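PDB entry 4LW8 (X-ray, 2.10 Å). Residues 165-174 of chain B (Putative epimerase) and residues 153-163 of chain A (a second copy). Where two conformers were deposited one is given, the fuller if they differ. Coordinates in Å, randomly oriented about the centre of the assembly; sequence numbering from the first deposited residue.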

# COMPACT_ATOMS: atom_id res chain seq x y z
N LEU B 165 -4.28 -3.15 -2.58
CA LEU B 165 -4.68 -2.17 -1.57
C LEU B 165 -3.87 -0.88 -1.71
O LEU B 165 -4.41 0.23 -1.64
CB LEU B 165 -4.52 -2.73 -0.16
CG LEU B 165 -5.02 -1.81 0.97
CD1 LEU B 165 -6.52 -1.50 0.81
CD2 LEU B 165 -4.73 -2.45 2.34
N ALA B 166 -2.57 -1.02 -1.92
CA ALA B 166 -1.72 0.16 -2.08
C ALA B 166 -2.14 0.94 -3.32
O ALA B 166 -2.08 2.18 -3.35
CB ALA B 166 -0.26 -0.26 -2.16
N MET B 167 -2.56 0.20 -4.35
CA MET B 167 -3.04 0.82 -5.60
C MET B 167 -4.23 1.73 -5.31
O MET B 167 -4.33 2.83 -5.88
CB MET B 167 -3.46 -0.24 -6.63
CG MET B 167 -4.03 0.36 -7.92
SD MET B 167 -5.07 -0.76 -8.89
CE MET B 167 -6.55 -0.81 -7.87
N GLU B 168 -5.13 1.26 -4.45
CA GLU B 168 -6.31 2.04 -4.10
C GLU B 168 -5.88 3.36 -3.49
O GLU B 168 -6.38 4.41 -3.86
CB GLU B 168 -7.23 1.29 -3.12
CG GLU B 168 -7.79 -0.05 -3.63
CD GLU B 168 -8.82 -0.65 -2.64
OE1 GLU B 168 -9.16 0.04 -1.65
OE2 GLU B 168 -9.32 -1.78 -2.89
N TYR B 169 -4.95 3.29 -2.54
CA TYR B 169 -4.52 4.50 -1.84
C TYR B 169 -3.74 5.46 -2.74
O TYR B 169 -3.88 6.68 -2.64
CB TYR B 169 -3.67 4.14 -0.62
CG TYR B 169 -4.46 3.69 0.58
CD1 TYR B 169 -5.21 4.60 1.33
CD2 TYR B 169 -4.47 2.35 0.98
CE1 TYR B 169 -5.94 4.19 2.43
CE2 TYR B 169 -5.22 1.92 2.08
CZ TYR B 169 -5.93 2.85 2.80
OH TYR B 169 -6.63 2.44 3.90
N ALA B 170 -2.89 4.90 -3.59
CA ALA B 170 -2.13 5.72 -4.53
C ALA B 170 -3.08 6.40 -5.53
O ALA B 170 -2.86 7.54 -5.92
CB ALA B 170 -1.09 4.88 -5.27
N ALA B 171 -4.15 5.71 -5.91
CA ALA B 171 -5.12 6.29 -6.84
C ALA B 171 -5.90 7.44 -6.23
O ALA B 171 -6.19 8.44 -6.90
CB ALA B 171 -6.08 5.23 -7.32
N LYS B 172 -6.22 7.32 -4.94
CA LYS B 172 -7.01 8.37 -4.29
C LYS B 172 -6.30 9.72 -4.25
O LYS B 172 -6.95 10.75 -4.09
CB LYS B 172 -7.42 7.93 -2.89
CG LYS B 172 -8.37 6.71 -2.94
CD LYS B 172 -8.90 6.35 -1.57
CE LYS B 172 -10.02 5.30 -1.67
NZ LYS B 172 -10.62 5.04 -0.34
N LEU B 173 -4.97 9.71 -4.43
CA LEU B 173 -4.22 10.98 -4.51
C LEU B 173 -4.61 11.81 -5.73
O LEU B 173 -4.29 13.00 -5.81
CB LEU B 173 -2.73 10.70 -4.57
CG LEU B 173 -2.17 9.82 -3.43
CD1 LEU B 173 -0.65 9.66 -3.62
CD2 LEU B 173 -2.50 10.44 -2.07
N TRP B 174 -5.26 11.16 -6.68
CA TRP B 174 -5.65 11.81 -7.93
C TRP B 174 -7.12 12.23 -7.93
O TRP B 174 -7.64 12.67 -8.96
CB TRP B 174 -5.36 10.87 -9.11
CG TRP B 174 -3.90 10.59 -9.26
CD1 TRP B 174 -3.16 9.63 -8.60
CD2 TRP B 174 -2.97 11.32 -10.09
NE1 TRP B 174 -1.84 9.71 -8.99
CE2 TRP B 174 -1.70 10.73 -9.90
CE3 TRP B 174 -3.09 12.39 -10.97
CZ2 TRP B 174 -0.56 11.19 -10.57
CZ3 TRP B 174 -1.95 12.85 -11.63
CH2 TRP B 174 -0.70 12.25 -11.42
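Chain A 153-163: APAPANDYAVS

Chain A approaches the chain B helix first as a mostly open loop, then as a helix of its own. From A153(A) to P156(A) the backbone is largely open, with P154(A) at phi -64° and psi 148° and P156(A) at phi -57° and psi 137°; A157(A) turns, N158(A) caps, and a helix starts at D159(A). The cap is explicit: N158(A) OD1 accepts from A161(A) N at 2.8 Å. This new helix runs nearly antiparallel to the chain B helix that runs through L165(B) to A171(B), at 161°, with the axes 9.5 Å apart at closest approach.

L173(B) covers the most surface. Its CB points toward chain A, and with chi1 m and chi2 t its two methyls reach the turn into the helix: L173(B) CD2 lies 3.3 Å from P156(A) O, while L173(B) CD1 lies 3.5 Å from N158(A) C and 4.0 Å from V162(A) CG2. The leucine meets backbone atoms of the turn as well as a valine methyl.

One turn earlier, Y169(B) points its CB toward chain A. Y169(B) CD1 is 3.6 Å from P156(A) CD, and P154(A) O sits at the ring edge, 4.0 Å from Y169(B) CE1.

V162(A) points toward chain B and touches Y169(B), A170(B), L173(B) and the backbone of A166(B). V162(A) CG1 is 3.9 Å from Y169(B) CB and 4.3 Å from A170(B) CB, and also 3.8 Å from A166(B) O.

No direct hydrogen bond joins the stretches; three waters bridge them. One water links Y169(B) OH (2.5 Å) to P154(A) O (2.7 Å); another donates to both Y169(B) O and P156(A) O. A third donates to A170(B) O and D159(A) OD1 and accepts from W174(B) NE1 at 3.0 Å. The pattern is apolar side-chain packing, with waters bridging backbone and polar side-chain atoms among it.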

# COMPACT_ATOMS: atom_id res chain seq x y z
N ALA A 153 -8.66 5.77 10.77
CA ALA A 153 -8.52 5.23 9.42
C ALA A 153 -7.46 5.99 8.66
O ALA A 153 -7.45 7.22 8.66
CB ALA A 153 -9.85 5.30 8.68
N PRO A 154 -6.56 5.25 8.01
CA PRO A 154 -5.50 5.91 7.24
C PRO A 154 -6.08 6.71 6.08
O PRO A 154 -7.13 6.34 5.53
CB PRO A 154 -4.65 4.75 6.73
CG PRO A 154 -4.93 3.61 7.69
CD PRO A 154 -6.38 3.79 8.06
N ALA A 155 -5.42 7.81 5.74
CA ALA A 155 -5.75 8.57 4.53
C ALA A 155 -4.49 9.25 4.00
O ALA A 155 -4.41 10.48 3.96
CB ALA A 155 -6.85 9.59 4.82
N PRO A 156 -3.48 8.46 3.61
CA PRO A 156 -2.20 9.04 3.19
C PRO A 156 -2.38 10.02 2.03
O PRO A 156 -3.17 9.75 1.12
CB PRO A 156 -1.38 7.81 2.76
CG PRO A 156 -2.44 6.77 2.40
CD PRO A 156 -3.50 6.99 3.44
N ALA A 157 -1.70 11.17 2.07
CA ALA A 157 -1.99 12.27 1.15
C ALA A 157 -0.87 12.54 0.14
O ALA A 157 -0.93 13.49 -0.63
CB ALA A 157 -2.30 13.55 1.93
N ASN A 158 0.16 11.70 0.14
CA ASN A 158 1.14 11.72 -0.94
C ASN A 158 1.75 10.33 -1.12
O ASN A 158 1.49 9.44 -0.31
CB ASN A 158 2.22 12.78 -0.67
CG ASN A 158 2.91 12.60 0.67
OD1 ASN A 158 3.29 11.49 1.06
ND2 ASN A 158 3.05 13.69 1.41
N ASP A 159 2.52 10.13 -2.19
CA ASP A 159 3.06 8.81 -2.49
C ASP A 159 3.96 8.29 -1.39
O ASP A 159 3.96 7.10 -1.08
CB ASP A 159 3.83 8.81 -3.82
CG ASP A 159 2.90 8.96 -5.01
OD1 ASP A 159 2.04 8.09 -5.23
OD2 ASP A 159 3.01 9.96 -5.72
N TYR A 160 4.73 9.19 -0.79
CA TYR A 160 5.59 8.80 0.33
C TYR A 160 4.74 8.19 1.46
O TYR A 160 5.04 7.11 1.98
CB TYR A 160 6.40 10.00 0.85
CG TYR A 160 7.21 9.67 2.10
CD1 TYR A 160 8.27 8.77 2.05
CD2 TYR A 160 6.91 10.25 3.32
CE1 TYR A 160 9.01 8.46 3.19
CE2 TYR A 160 7.65 9.94 4.47
CZ TYR A 160 8.69 9.05 4.39
OH TYR A 160 9.42 8.75 5.52
N ALA A 161 3.65 8.87 1.83
CA ALA A 161 2.79 8.38 2.92
C ALA A 161 2.11 7.05 2.55
O ALA A 161 1.96 6.16 3.39
CB ALA A 161 1.75 9.45 3.31
N VAL A 162 1.69 6.93 1.29
CA VAL A 162 1.11 5.68 0.78
C VAL A 162 2.12 4.54 0.88
O VAL A 162 1.78 3.42 1.30
CB VAL A 162 0.63 5.82 -0.68
CG1 VAL A 162 0.18 4.44 -1.23
CG2 VAL A 162 -0.51 6.85 -0.79
N SER A 163 3.37 4.82 0.51
CA SER A 163 4.40 3.78 0.50
C SER A 163 4.69 3.31 1.93
O SER A 163 4.98 2.13 2.14
CB SER A 163 5.70 4.27 -0.19
OG SER A 163 6.52 5.08 0.64
O HOH W 1 -8.33 3.93 5.04
O HOH W 2 -4.56 7.86 -0.25
O HOH W 3 -0.29 8.16 -6.96